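Local coordinates for lipoate-protein ligase, putative (Streptococcus pneumoniae, PDB 1VQZ) that is a putative member of the lipoyl protein ligase A/B family, with a catalytic domain related to class II tRNA synthetases and a lipoate protein ligase C-terminal domain, at residues F108-F113 with K142-A147; P51-G56 with S168-A173; V78-G83 with M156-L161. All blocks are in the same frame, centred on the assembly; numbering follows the deposited sequence.

Contact 1: residues F108-F113 with K142-A147; sequences FDFKSF and KFCGNA. With EDO (1,2-ethanediol), chain P.
Phe110, in the first turn of helix 110-123, packs on Asn146 and Cys144 of strand 141-151, a piece of helix-on-sheet packing in the catalytic domain. The aromatic ring and the amide lie stacked, their planes 10° apart and their side chains running past each other in opposite directions. Asn146 CB sits over the middle of the ring, 3.7 Å from the centroid of Phe110 and only 4° off the normal, a CH-pi contact. Beyond it the amide covers the root of the ring, with Asn146 CG 3.4 Å from Phe110 CG and Asn146 ND2 3.3 Å from Phe110 CB. The polar ends of the amide are engaged as it lies there: OD1 bonds to Tyr96, ND2 to Asn134 and His157, and these bonds hold its rotation. Asparagine suits the place because its CB and the flat face of its amide can lie on a ring while O and N bond around the rim. Strand alternation brings Cys144, two residues earlier, to the same face of the sheet as Asn146. Its SG stands anti to the backbone N (chi1 -175°), which brings it to the edge of the ring, 3.8 Å from Phe110 CE1, in a sulfur-aromatic contact. The helix start that presents Phe110 is closed by a capping box: Asp109 OD1 accepts from Ser112 N at 3.1 Å, and Ser112 OG accepts from Asp109 N at 2.8 Å. On the strand, a 1,2-ethanediol lies by Ala147, its O2 giving a weak hydrogen bond of 3.3 Å to Asn146 O.

Contact 2: residues P51-G56 with S168-A173; sequences PSIIVG and SVLANA
No ring or amide takes part where Ile53 meets Leu170 and Ala173; the flat groups here are neighbours, Tyr88 of strand 87-89, which touches both Ile53 and Val169, and Tyr69 of helix 67-73, which touches Ala173. The contact itself is purely aliphatic and is made by the far end of one side chain. Ile53 CD1 comes 3.6 Å from Ala173 CB and 3.9 Å from Leu170 CD1, so this one methyl reaches both helix residues, which lie three positions apart on the same side of helix 169-173. Ile53 CG1 follows at 3.8 Å from Ala173 CB. The CB of Ile53 points at the helix, and with CG1 anti to the carbonyl carbon (chi1 -55°) the longer branch carries CD1 on to Leu170 and Ala173. Leu170 starts off across the gap rather than into it, and its CD1 makes up the difference; the two branched chains cross at a slant. At Ala173 the CB points toward the strand, and so short a side chain lets helix and strand approach closely. Beta-branched residues such as Ile53 favour the extended strand backbone, and its apolar chain suits the buried face, while Ile54 turns to the other face, toward Val78 and Arg80. Ile53 with Leu170 and Ala173 is helix-on-sheet packing, the short helix 169-173 lying against the middle strand of the three-stranded sheet 76-79, 52-55, 87-89.

Contact 3: residues V78-G83 with M156-L161; sequences VRRISG and MHHGCL
Ser82 meets His158 edge-on: its hydroxyl lies in the plane of the imidazole, with Ser82 OG 2.8 Å from His158 NE2 in a hydrogen bond that either group could donate. The ring is gripped at both nitrogens, since ND1 bonds to Glu30 of helix 23-36, and this pair of bonds fixes its rotation. One face of the ring is occupied by the terminal methyl of Met156, modelled as selenomethionine, whose CE stands 3.5 Å above the plane of the His158 ring, displaced toward its rim. Met156 extends until its last torsion, where the chain bends (chi3 62°) and turns CE back over the imidazole. That methyl also meets Ile81, which crosses Met156 at about a right angle, with Ile81 CG1 3.8 Å from Met156 CE; the long, unbranched methionine chain can place its terminal methyl between the imidazole and Ile81. Ser82 lies in the RRxSGGG sequence characteristic of the family, which begins at the end of strand 76-79 of the small sheet and runs into the loop after it, while His158 belongs to strand 154-162 of the large sheet, so the contact joins the two. Arg80 steadies the loop from within. Its guanidinium keeps Ser82 OG and Gly83 O at its edge, in plane: NE reaches Ser82 OG at 3.1 Å, a weak bond, and NH2 gives a straighter one of 2.8 Å to Gly83 O, approaching from 42° above the carbonyl plane. NH2 is also bonded to Gly85 O. A bound 1,2-ethanediol lies about 3 Å from the side chain of His158.

How the contacts relate
Contact 3 links the other two. Its strand 154-162 is the antiparallel neighbour of strand 141-151 from contact 1, and a probable backbone hydrogen bond of 2.8 Å joins Ala147 N to His158 O. Its other half lies beside strand 52-55 of contact 2, with Val55 O 2.9 Å from Arg80 N. Contacts 1 and 2 do not touch: their centres are 21 Å apart and their nearest atoms about 9 Å. Contact 1 packs a helix on the large sheet and contact 2 a helix on the small one, while contact 3 bridges the sheets near the centre of the chain. The ethanediol at His158 may mark a pocket; a separate one lies at Ala147, both probably from the crystallisation liquor.

Contact 1: residues F108-F113 with K142-A147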
ATOM      1  N   PHE A 108       4.997 -17.519  -4.456  1.00 37.64           N
ATOM      2  CA  PHE A 108       3.806 -17.060  -5.131  1.00 31.65           C
ATOM      3  C   PHE A 108       3.654 -15.617  -4.749  1.00 32.85           C
ATOM      4  O   PHE A 108       3.192 -15.294  -3.623  1.00 29.18           O
ATOM      5  CB  PHE A 108       2.612 -17.892  -4.684  1.00 31.56           C
ATOM      6  CG  PHE A 108       1.323 -17.512  -5.348  1.00 34.42           C
ATOM      7  CD1 PHE A 108       1.122 -17.796  -6.679  1.00 32.56           C
ATOM      8  CD2 PHE A 108       0.290 -16.907  -4.628  1.00 30.98           C
ATOM      9  CE1 PHE A 108      -0.089 -17.466  -7.308  1.00 36.77           C
ATOM     10  CE2 PHE A 108      -0.895 -16.585  -5.229  1.00 31.42           C
ATOM     11  CZ  PHE A 108      -1.097 -16.878  -6.577  1.00 34.14           C
ATOM     12  N   ASP A 109       4.078 -14.738  -5.660  1.00 28.25           N
ATOM     13  CA  ASP A 109       4.350 -13.346  -5.320  1.00 29.99           C
ATOM     14  C   ASP A 109       4.291 -12.512  -6.583  1.00 33.45           C
ATOM     15  O   ASP A 109       3.874 -13.022  -7.612  1.00 28.32           O
ATOM     16  CB  ASP A 109       5.701 -13.185  -4.643  1.00 30.72           C
ATOM     17  CG  ASP A 109       6.850 -13.834  -5.418  1.00 39.10           C
ATOM     18  OD1 ASP A 109       6.772 -14.027  -6.664  1.00 34.87           O
ATOM     19  OD2 ASP A 109       7.836 -14.175  -4.727  1.00 35.01           O
ATOM     20  N   PHE A 110       4.657 -11.236  -6.485  1.00 34.00           N
ATOM     21  CA  PHE A 110       4.547 -10.315  -7.607  1.00 37.44           C
ATOM     22  C   PHE A 110       5.309 -10.842  -8.793  1.00 37.09           C
ATOM     23  O   PHE A 110       4.778 -10.891  -9.903  1.00 37.09           O
ATOM     24  CB  PHE A 110       5.081  -8.914  -7.255  1.00 38.36           C
ATOM     25  CG  PHE A 110       4.866  -7.896  -8.354  1.00 40.33           C
ATOM     26  CD1 PHE A 110       3.596  -7.660  -8.857  1.00 42.12           C
ATOM     27  CD2 PHE A 110       5.930  -7.188  -8.886  1.00 44.31           C
ATOM     28  CE1 PHE A 110       3.389  -6.742  -9.864  1.00 41.60           C
ATOM     29  CE2 PHE A 110       5.734  -6.260  -9.897  1.00 48.10           C
ATOM     30  CZ  PHE A 110       4.462  -6.028 -10.380  1.00 40.10           C
ATOM     31  N   LYS A 111       6.560 -11.213  -8.554  1.00 38.75           N
ATOM     32  CA  LYS A 111       7.400 -11.809  -9.596  1.00 40.90           C
ATOM     33  C   LYS A 111       6.681 -12.921 -10.344  1.00 41.02           C
ATOM     34  O   LYS A 111       6.755 -12.989 -11.554  1.00 43.65           O
ATOM     35  CB  LYS A 111       8.679 -12.382  -8.998  1.00 41.76           C
ATOM     36  CG  LYS A 111       9.606 -11.323  -8.422  1.00 49.34           C
ATOM     37  N   SER A 112       5.990 -13.803  -9.635  1.00 39.17           N
ATOM     38  CA  SER A 112       5.336 -14.906 -10.310  1.00 39.02           C
ATOM     39  C   SER A 112       4.081 -14.470 -11.085  1.00 37.64           C
ATOM     40  O   SER A 112       3.765 -15.058 -12.108  1.00 37.26           O
ATOM     41  CB  SER A 112       5.062 -16.076  -9.345  1.00 40.70           C
ATOM     42  OG  SER A 112       4.255 -15.743  -8.256  1.00 36.35           O
ATOM     43  N   PHE A 113       3.389 -13.440 -10.598  1.00 36.72           N
ATOM     44  CA  PHE A 113       2.206 -12.844 -11.278  1.00 35.03           C
ATOM     45  C   PHE A 113       2.603 -12.094 -12.544  1.00 34.55           C
ATOM     46  O   PHE A 113       1.851 -12.023 -13.526  1.00 34.65           O
ATOM     47  CB  PHE A 113       1.520 -11.903 -10.285  1.00 33.61           C
ATOM     48  CG  PHE A 113       0.358 -11.096 -10.840  1.00 35.17           C
ATOM     49  CD1 PHE A 113      -0.776 -11.708 -11.330  1.00 34.74           C
ATOM     50  CD2 PHE A 113       0.406  -9.685 -10.826  1.00 34.03           C
ATOM     51  CE1 PHE A 113      -1.877 -10.936 -11.795  1.00 33.32           C
ATOM     52  CE2 PHE A 113      -0.661  -8.906 -11.288  1.00 38.20           C
ATOM     53  CZ  PHE A 113      -1.817  -9.518 -11.772  1.00 34.01           C
ATOM     54  N   LYS A 142       5.635   2.957 -16.743  1.00 37.74           N
ATOM     55  CA  LYS A 142       5.106   2.061 -15.720  1.00 37.18           C
ATOM     56  C   LYS A 142       3.591   2.064 -15.813  1.00 34.01           C
ATOM     57  O   LYS A 142       2.985   3.125 -15.925  1.00 33.57           O
ATOM     58  CB  LYS A 142       5.538   2.506 -14.315  1.00 39.27           C
ATOM     59  N   PHE A 143       2.991   0.876 -15.783  1.00 32.22           N
ATOM     60  CA  PHE A 143       1.519   0.737 -15.730  1.00 31.66           C
ATOM     61  C   PHE A 143       1.033  -0.078 -14.538  1.00 33.70           C
ATOM     62  O   PHE A 143      -0.175  -0.268 -14.365  1.00 32.26           O
ATOM     63  CB  PHE A 143       0.999   0.079 -17.024  1.00 30.40           C
ATOM     64  CG  PHE A 143       1.497  -1.334 -17.240  1.00 31.38           C
ATOM     65  CD1 PHE A 143       2.756  -1.575 -17.772  1.00 29.32           C
ATOM     66  CD2 PHE A 143       0.701  -2.423 -16.917  1.00 28.91           C
ATOM     67  CE1 PHE A 143       3.177  -2.866 -18.004  1.00 29.13           C
ATOM     68  CE2 PHE A 143       1.153  -3.709 -17.130  1.00 28.04           C
ATOM     69  CZ  PHE A 143       2.375  -3.924 -17.665  1.00 28.32           C
ATOM     70  N   CYS A 144       1.986  -0.550 -13.736  1.00 34.69           N
ATOM     71  CA  CYS A 144       1.722  -1.392 -12.596  1.00 37.12           C
ATOM     72  C   CYS A 144       2.718  -1.063 -11.474  1.00 40.02           C
ATOM     73  O   CYS A 144       3.945  -0.932 -11.691  1.00 40.51           O
ATOM     74  CB  CYS A 144       1.870  -2.867 -12.972  1.00 35.08           C
ATOM     75  SG  CYS A 144       1.431  -4.028 -11.639  1.00 37.10           S
ATOM     76  N   GLY A 145       2.176  -0.966 -10.275  1.00 39.40           N
ATOM     77  CA  GLY A 145       2.959  -0.678  -9.085  1.00 41.41           C
ATOM     78  C   GLY A 145       2.527  -1.540  -7.914  1.00 39.96           C
ATOM     79  O   GLY A 145       1.352  -1.495  -7.502  1.00 37.94           O
ATOM     80  N   ASN A 146       3.515  -2.296  -7.415  1.00 38.95           N
ATOM     81  CA  ASN A 146       3.394  -3.304  -6.364  1.00 38.05           C
ATOM     82  C   ASN A 146       3.829  -2.810  -4.983  1.00 37.85           C
ATOM     83  O   ASN A 146       4.744  -2.001  -4.867  1.00 37.26           O
ATOM     84  CB  ASN A 146       4.328  -4.455  -6.731  1.00 40.01           C
ATOM     85  CG  ASN A 146       4.139  -5.692  -5.845  1.00 38.49           C
ATOM     86  OD1 ASN A 146       3.034  -6.197  -5.730  1.00 34.24           O
ATOM     87  ND2 ASN A 146       5.238  -6.218  -5.292  1.00 32.01           N
ATOM     88  N   ALA A 147       3.184  -3.334  -3.953  1.00 35.26           N
ATOM     89  CA  ALA A 147       3.608  -3.143  -2.577  1.00 32.95           C
ATOM     90  C   ALA A 147       3.418  -4.430  -1.781  1.00 32.73           C
ATOM     91  O   ALA A 147       2.482  -5.175  -1.975  1.00 30.61           O
ATOM     92  CB  ALA A 147       2.839  -1.999  -1.944  1.00 32.46           C
TER
HETATM   93  C1  EDO P 414       6.761  -2.526  -2.392  1.00 54.34           C
HETATM   94  O1  EDO P 414       7.442  -3.555  -1.651  1.00 43.37           O
HETATM   95  C2  EDO P 414       7.492  -1.216  -2.721  1.00 54.05           C
HETATM   96  O2  EDO P 414       6.480  -0.171  -2.783  1.00 51.92           O

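Contact 2: residues P51-G56 with S168-A173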
ATOM      1  N   PRO A  51     -14.189   5.683  -7.515  1.00 29.48           N
ATOM      2  CA  PRO A  51     -13.217   6.789  -7.267  1.00 31.39           C
ATOM      3  C   PRO A  51     -12.834   7.000  -5.787  1.00 29.03           C
ATOM      4  O   PRO A  51     -13.686   7.290  -4.892  1.00 29.50           O
ATOM      5  CB  PRO A  51     -13.905   8.038  -7.864  1.00 31.59           C
ATOM      6  CG  PRO A  51     -14.736   7.436  -9.029  1.00 37.05           C
ATOM      7  CD  PRO A  51     -15.252   6.080  -8.453  1.00 29.68           C
ATOM      8  N   SER A  52     -11.546   6.892  -5.542  1.00 26.34           N
ATOM      9  CA  SER A  52     -11.010   6.801  -4.192  1.00 27.09           C
ATOM     10  C   SER A  52      -9.589   7.311  -4.113  1.00 28.70           C
ATOM     11  O   SER A  52      -8.801   7.106  -5.039  1.00 29.42           O
ATOM     12  CB  SER A  52     -11.031   5.335  -3.704  1.00 28.26           C
ATOM     13  OG  SER A  52     -12.349   4.746  -3.717  1.00 30.39           O
ATOM     14  N   ILE A  53      -9.266   7.998  -3.015  1.00 29.80           N
ATOM     15  CA  ILE A  53      -7.883   8.207  -2.613  1.00 30.32           C
ATOM     16  C   ILE A  53      -7.536   7.198  -1.528  1.00 29.20           C
ATOM     17  O   ILE A  53      -8.123   7.194  -0.444  1.00 30.52           O
ATOM     18  CB  ILE A  53      -7.582   9.641  -2.098  1.00 27.64           C
ATOM     19  CG1 ILE A  53      -8.004  10.696  -3.141  1.00 29.54           C
ATOM     20  CG2 ILE A  53      -6.086   9.749  -1.735  1.00 30.71           C
ATOM     21  CD1 ILE A  53      -7.163  10.654  -4.431  1.00 36.35           C
ATOM     22  N   ILE A  54      -6.557   6.369  -1.822  1.00 30.04           N
ATOM     23  CA  ILE A  54      -6.088   5.375  -0.902  1.00 29.94           C
ATOM     24  C   ILE A  54      -4.756   5.859  -0.305  1.00 29.46           C
ATOM     25  O   ILE A  54      -3.796   6.092  -1.030  1.00 27.97           O
ATOM     26  CB  ILE A  54      -5.879   4.025  -1.572  1.00 31.80           C
ATOM     27  CG1 ILE A  54      -7.147   3.552  -2.316  1.00 33.45           C
ATOM     28  CG2 ILE A  54      -5.515   2.970  -0.524  1.00 31.03           C
ATOM     29  CD1 ILE A  54      -8.400   3.452  -1.470  1.00 38.55           C
ATOM     30  N   VAL A  55      -4.716   5.983   1.014  1.00 26.45           N
ATOM     31  CA  VAL A  55      -3.574   6.507   1.714  1.00 25.81           C
ATOM     32  C   VAL A  55      -2.821   5.392   2.367  1.00 28.33           C
ATOM     33  O   VAL A  55      -3.402   4.373   2.738  1.00 30.44           O
ATOM     34  CB  VAL A  55      -3.900   7.688   2.709  1.00 29.92           C
ATOM     35  CG1 VAL A  55      -4.621   8.800   1.961  1.00 35.77           C
ATOM     36  CG2 VAL A  55      -4.721   7.235   3.933  1.00 30.76           C
ATOM     37  N   GLY A  56      -1.504   5.599   2.472  1.00 27.38           N
ATOM     38  CA  GLY A  56      -0.618   4.649   3.097  1.00 25.38           C
ATOM     39  C   GLY A  56      -0.905   4.505   4.572  1.00 27.28           C
ATOM     40  O   GLY A  56      -1.452   5.393   5.237  1.00 26.73           O
ATOM     41  N   SER A 168      -5.330  12.664 -13.950  1.00 28.81           N
ATOM     42  CA  SER A 168      -5.340  14.082 -13.586  1.00 29.67           C
ATOM     43  C   SER A 168      -5.935  14.378 -12.206  1.00 30.62           C
ATOM     44  O   SER A 168      -5.822  15.501 -11.709  1.00 30.66           O
ATOM     45  CB  SER A 168      -6.097  14.898 -14.645  1.00 31.11           C
ATOM     46  OG  SER A 168      -7.503  14.733 -14.501  1.00 30.99           O
ATOM     47  N   VAL A 169      -6.569  13.389 -11.585  1.00 27.31           N
ATOM     48  CA  VAL A 169      -7.332  13.644 -10.371  1.00 28.37           C
ATOM     49  C   VAL A 169      -6.438  13.772  -9.133  1.00 28.42           C
ATOM     50  O   VAL A 169      -6.615  14.692  -8.344  1.00 29.25           O
ATOM     51  CB  VAL A 169      -8.425  12.543 -10.154  1.00 25.42           C
ATOM     52  CG1 VAL A 169      -9.270  12.803  -8.898  1.00 30.96           C
ATOM     53  CG2 VAL A 169      -9.289  12.420 -11.361  1.00 28.61           C
ATOM     54  N   LEU A 170      -5.470  12.871  -8.974  1.00 26.40           N
ATOM     55  CA  LEU A 170      -4.660  12.831  -7.747  1.00 29.42           C
ATOM     56  C   LEU A 170      -4.124  14.195  -7.322  1.00 30.49           C
ATOM     57  O   LEU A 170      -4.172  14.544  -6.142  1.00 29.55           O
ATOM     58  CB  LEU A 170      -3.456  11.859  -7.910  1.00 32.01           C
ATOM     59  CG  LEU A 170      -2.609  11.634  -6.638  1.00 30.15           C
ATOM     60  CD1 LEU A 170      -3.432  10.925  -5.539  1.00 30.65           C
ATOM     61  CD2 LEU A 170      -1.374  10.856  -7.022  1.00 32.19           C
ATOM     62  N   ALA A 171      -3.603  14.974  -8.280  1.00 31.79           N
ATOM     63  CA  ALA A 171      -2.945  16.234  -7.932  1.00 31.41           C
ATOM     64  C   ALA A 171      -3.973  17.234  -7.395  1.00 32.77           C
ATOM     65  O   ALA A 171      -3.626  18.083  -6.579  1.00 32.22           O
ATOM     66  CB  ALA A 171      -2.210  16.823  -9.128  1.00 31.53           C
ATOM     67  N   ASN A 172      -5.226  17.131  -7.859  1.00 33.55           N
ATOM     68  CA  ASN A 172      -6.320  17.981  -7.381  1.00 33.74           C
ATOM     69  C   ASN A 172      -6.852  17.500  -6.024  1.00 33.50           C
ATOM     70  O   ASN A 172      -7.368  18.304  -5.258  1.00 31.67           O
ATOM     71  CB  ASN A 172      -7.457  18.078  -8.419  1.00 33.01           C
ATOM     72  CG  ASN A 172      -7.028  18.786  -9.714  1.00 38.11           C
ATOM     73  OD1 ASN A 172      -6.277  19.749  -9.684  1.00 28.91           O
ATOM     74  ND2 ASN A 172      -7.511  18.300 -10.847  1.00 39.94           N
ATOM     75  N   ALA A 173      -6.710  16.208  -5.719  1.00 32.43           N
ATOM     76  CA  ALA A 173      -7.269  15.641  -4.450  1.00 31.61           C
ATOM     77  C   ALA A 173      -6.351  15.756  -3.241  1.00 30.52           C
ATOM     78  O   ALA A 173      -6.786  15.539  -2.105  1.00 33.01           O
ATOM     79  CB  ALA A 173      -7.697  14.202  -4.641  1.00 31.67           C
TER

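Contact 3: residues V78-G83 with M156-L161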
ATOM      1  N   VAL A  78      -9.734   6.109   1.979  1.00 29.78           N
ATOM      2  CA  VAL A  78      -9.501   4.926   2.820  1.00 31.70           C
ATOM      3  C   VAL A  78      -8.011   4.639   2.998  1.00 29.48           C
ATOM      4  O   VAL A  78      -7.239   4.734   2.053  1.00 31.26           O
ATOM      5  CB  VAL A  78     -10.259   3.700   2.229  1.00 31.56           C
ATOM      6  CG1 VAL A  78     -10.099   2.441   3.084  1.00 27.65           C
ATOM      7  CG2 VAL A  78     -11.769   4.027   2.039  1.00 35.69           C
ATOM      8  N   ARG A  79      -7.605   4.356   4.225  1.00 28.60           N
ATOM      9  CA  ARG A  79      -6.227   3.994   4.531  1.00 27.38           C
ATOM     10  C   ARG A  79      -6.058   2.508   4.306  1.00 28.00           C
ATOM     11  O   ARG A  79      -6.819   1.711   4.823  1.00 27.13           O
ATOM     12  CB  ARG A  79      -5.919   4.359   5.972  1.00 26.35           C
ATOM     13  CG  ARG A  79      -4.511   4.112   6.428  1.00 28.07           C
ATOM     14  CD  ARG A  79      -4.416   4.253   7.902  1.00 26.90           C
ATOM     15  NE  ARG A  79      -4.662   5.598   8.461  1.00 29.09           N
ATOM     16  CZ  ARG A  79      -3.828   6.638   8.399  1.00 29.37           C
ATOM     17  NH1 ARG A  79      -2.695   6.576   7.710  1.00 25.74           N
ATOM     18  NH2 ARG A  79      -4.145   7.769   9.024  1.00 29.44           N
ATOM     19  N   ARG A  80      -5.051   2.140   3.525  1.00 30.82           N
ATOM     20  CA  ARG A  80      -4.707   0.739   3.326  1.00 31.16           C
ATOM     21  C   ARG A  80      -3.699   0.208   4.339  1.00 30.55           C
ATOM     22  O   ARG A  80      -3.181   0.938   5.259  1.00 27.14           O
ATOM     23  CB  ARG A  80      -4.202   0.516   1.871  1.00 31.00           C
ATOM     24  CG  ARG A  80      -2.897   1.218   1.533  1.00 32.80           C
ATOM     25  CD  ARG A  80      -2.310   0.803   0.152  1.00 29.81           C
ATOM     26  NE  ARG A  80      -1.025   1.495   0.074  1.00 25.59           N
ATOM     27  CZ  ARG A  80      -0.839   2.764  -0.319  1.00 29.67           C
ATOM     28  NH1 ARG A  80      -1.852   3.474  -0.780  1.00 28.72           N
ATOM     29  NH2 ARG A  80       0.381   3.314  -0.225  1.00 29.90           N
ATOM     30  N   ILE A  81      -3.465  -1.104   4.256  1.00 28.91           N
ATOM     31  CA  ILE A  81      -2.594  -1.750   5.264  1.00 30.47           C
ATOM     32  C   ILE A  81      -1.157  -1.948   4.825  1.00 28.19           C
ATOM     33  O   ILE A  81      -0.407  -2.575   5.539  1.00 32.67           O
ATOM     34  CB  ILE A  81      -3.208  -3.061   5.833  1.00 33.52           C
ATOM     35  CG1 ILE A  81      -3.215  -4.184   4.790  1.00 30.06           C
ATOM     36  CG2 ILE A  81      -4.621  -2.774   6.357  1.00 34.05           C
ATOM     37  CD1 ILE A  81      -3.743  -5.507   5.302  1.00 31.21           C
ATOM     38  N   SER A  82      -0.762  -1.428   3.667  1.00 28.09           N
ATOM     39  CA  SER A  82       0.653  -1.320   3.310  1.00 28.06           C
ATOM     40  C   SER A  82       1.128   0.155   3.346  1.00 28.07           C
ATOM     41  O   SER A  82       0.332   1.098   3.293  1.00 28.08           O
ATOM     42  CB  SER A  82       0.901  -1.867   1.904  1.00 31.56           C
ATOM     43  OG  SER A  82       0.030  -1.270   0.949  1.00 26.00           O
ATOM     44  N   GLY A  83       2.439   0.317   3.366  1.00 24.42           N
ATOM     45  CA  GLY A  83       3.077   1.604   3.436  1.00 25.40           C
ATOM     46  C   GLY A  83       3.089   2.385   2.169  1.00 26.85           C
ATOM     47  O   GLY A  83       2.471   2.008   1.200  1.00 29.90           O
HETATM   48  N   MSE A 156       1.777 -10.590   1.670  1.00 31.52           N
HETATM   49  CA  MSE A 156       0.889 -10.070   0.641  1.00 32.96           C
HETATM   50  C   MSE A 156       1.629  -9.112  -0.264  1.00 30.56           C
HETATM   51  O   MSE A 156       2.270  -8.180   0.190  1.00 27.46           O
HETATM   52  CB  MSE A 156      -0.344  -9.383   1.243  1.00 28.92           C
HETATM   53  CG  MSE A 156      -1.285  -8.839   0.194  1.00 30.71           C
HETATM   54 SE   MSE A 156      -2.928  -8.006   0.931  1.00 44.10          SE
HETATM   55  CE  MSE A 156      -2.010  -6.519   1.979  1.00 33.72           C
ATOM     56  N   HIS A 157       1.520  -9.371  -1.552  1.00 29.05           N
ATOM     57  CA  HIS A 157       1.897  -8.425  -2.595  1.00 30.06           C
ATOM     58  C   HIS A 157       0.598  -7.899  -3.214  1.00 31.34           C
ATOM     59  O   HIS A 157      -0.220  -8.681  -3.670  1.00 28.48           O
ATOM     60  CB  HIS A 157       2.684  -9.095  -3.699  1.00 28.39           C
ATOM     61  CG  HIS A 157       4.057  -9.511  -3.288  1.00 32.00           C
ATOM     62  ND1 HIS A 157       5.162  -8.707  -3.490  1.00 33.61           N
ATOM     63  CD2 HIS A 157       4.502 -10.610  -2.638  1.00 36.19           C
ATOM     64  CE1 HIS A 157       6.233  -9.313  -3.008  1.00 36.45           C
ATOM     65  NE2 HIS A 157       5.859 -10.470  -2.492  1.00 34.27           N
ATOM     66  N   HIS A 158       0.404  -6.592  -3.231  1.00 28.63           N
ATOM     67  CA  HIS A 158      -0.797  -6.057  -3.864  1.00 29.60           C
ATOM     68  C   HIS A 158      -0.493  -4.770  -4.593  1.00 31.20           C
ATOM     69  O   HIS A 158       0.545  -4.119  -4.367  1.00 29.68           O
ATOM     70  CB  HIS A 158      -2.003  -5.957  -2.903  1.00 30.03           C
ATOM     71  CG  HIS A 158      -1.871  -4.944  -1.809  1.00 30.49           C
ATOM     72  ND1 HIS A 158      -2.927  -4.589  -0.990  1.00 32.51           N
ATOM     73  CD2 HIS A 158      -0.804  -4.211  -1.395  1.00 38.34           C
ATOM     74  CE1 HIS A 158      -2.507  -3.688  -0.109  1.00 37.56           C
ATOM     75  NE2 HIS A 158      -1.233  -3.419  -0.359  1.00 31.67           N
ATOM     76  N   GLY A 159      -1.361  -4.428  -5.524  1.00 33.48           N
ATOM     77  CA  GLY A 159      -1.092  -3.225  -6.289  1.00 33.52           C
ATOM     78  C   GLY A 159      -2.132  -2.939  -7.317  1.00 32.47           C
ATOM     79  O   GLY A 159      -3.179  -3.555  -7.299  1.00 29.25           O
ATOM     80  N   CYS A 160      -1.799  -1.993  -8.208  1.00 33.45           N
ATOM     81  CA  CYS A 160      -2.719  -1.370  -9.179  1.00 33.32           C
ATOM     82  C   CYS A 160      -2.199  -1.578 -10.613  1.00 29.60           C
ATOM     83  O   CYS A 160      -1.028  -1.321 -10.911  1.00 27.38           O
ATOM     84  CB  CYS A 160      -2.771   0.165  -8.926  1.00 31.67           C
ATOM     85  SG  CYS A 160      -3.391   0.580  -7.296  1.00 41.61           S
ATOM     86  N   LEU A 161      -3.075  -2.015 -11.498  1.00 29.18           N
ATOM     87  CA  LEU A 161      -2.799  -2.027 -12.930  1.00 27.76           C
ATOM     88  C   LEU A 161      -3.595  -0.870 -13.548  1.00 28.99           C
ATOM     89  O   LEU A 161      -4.819  -0.795 -13.390  1.00 27.12           O
ATOM     90  CB  LEU A 161      -3.255  -3.355 -13.519  1.00 30.61           C
ATOM     91  CG  LEU A 161      -2.392  -4.557 -13.130  1.00 29.05           C
ATOM     92  CD1 LEU A 161      -3.202  -5.838 -13.073  1.00 30.48           C
ATOM     93  CD2 LEU A 161      -1.248  -4.723 -14.128  1.00 28.90           C
TER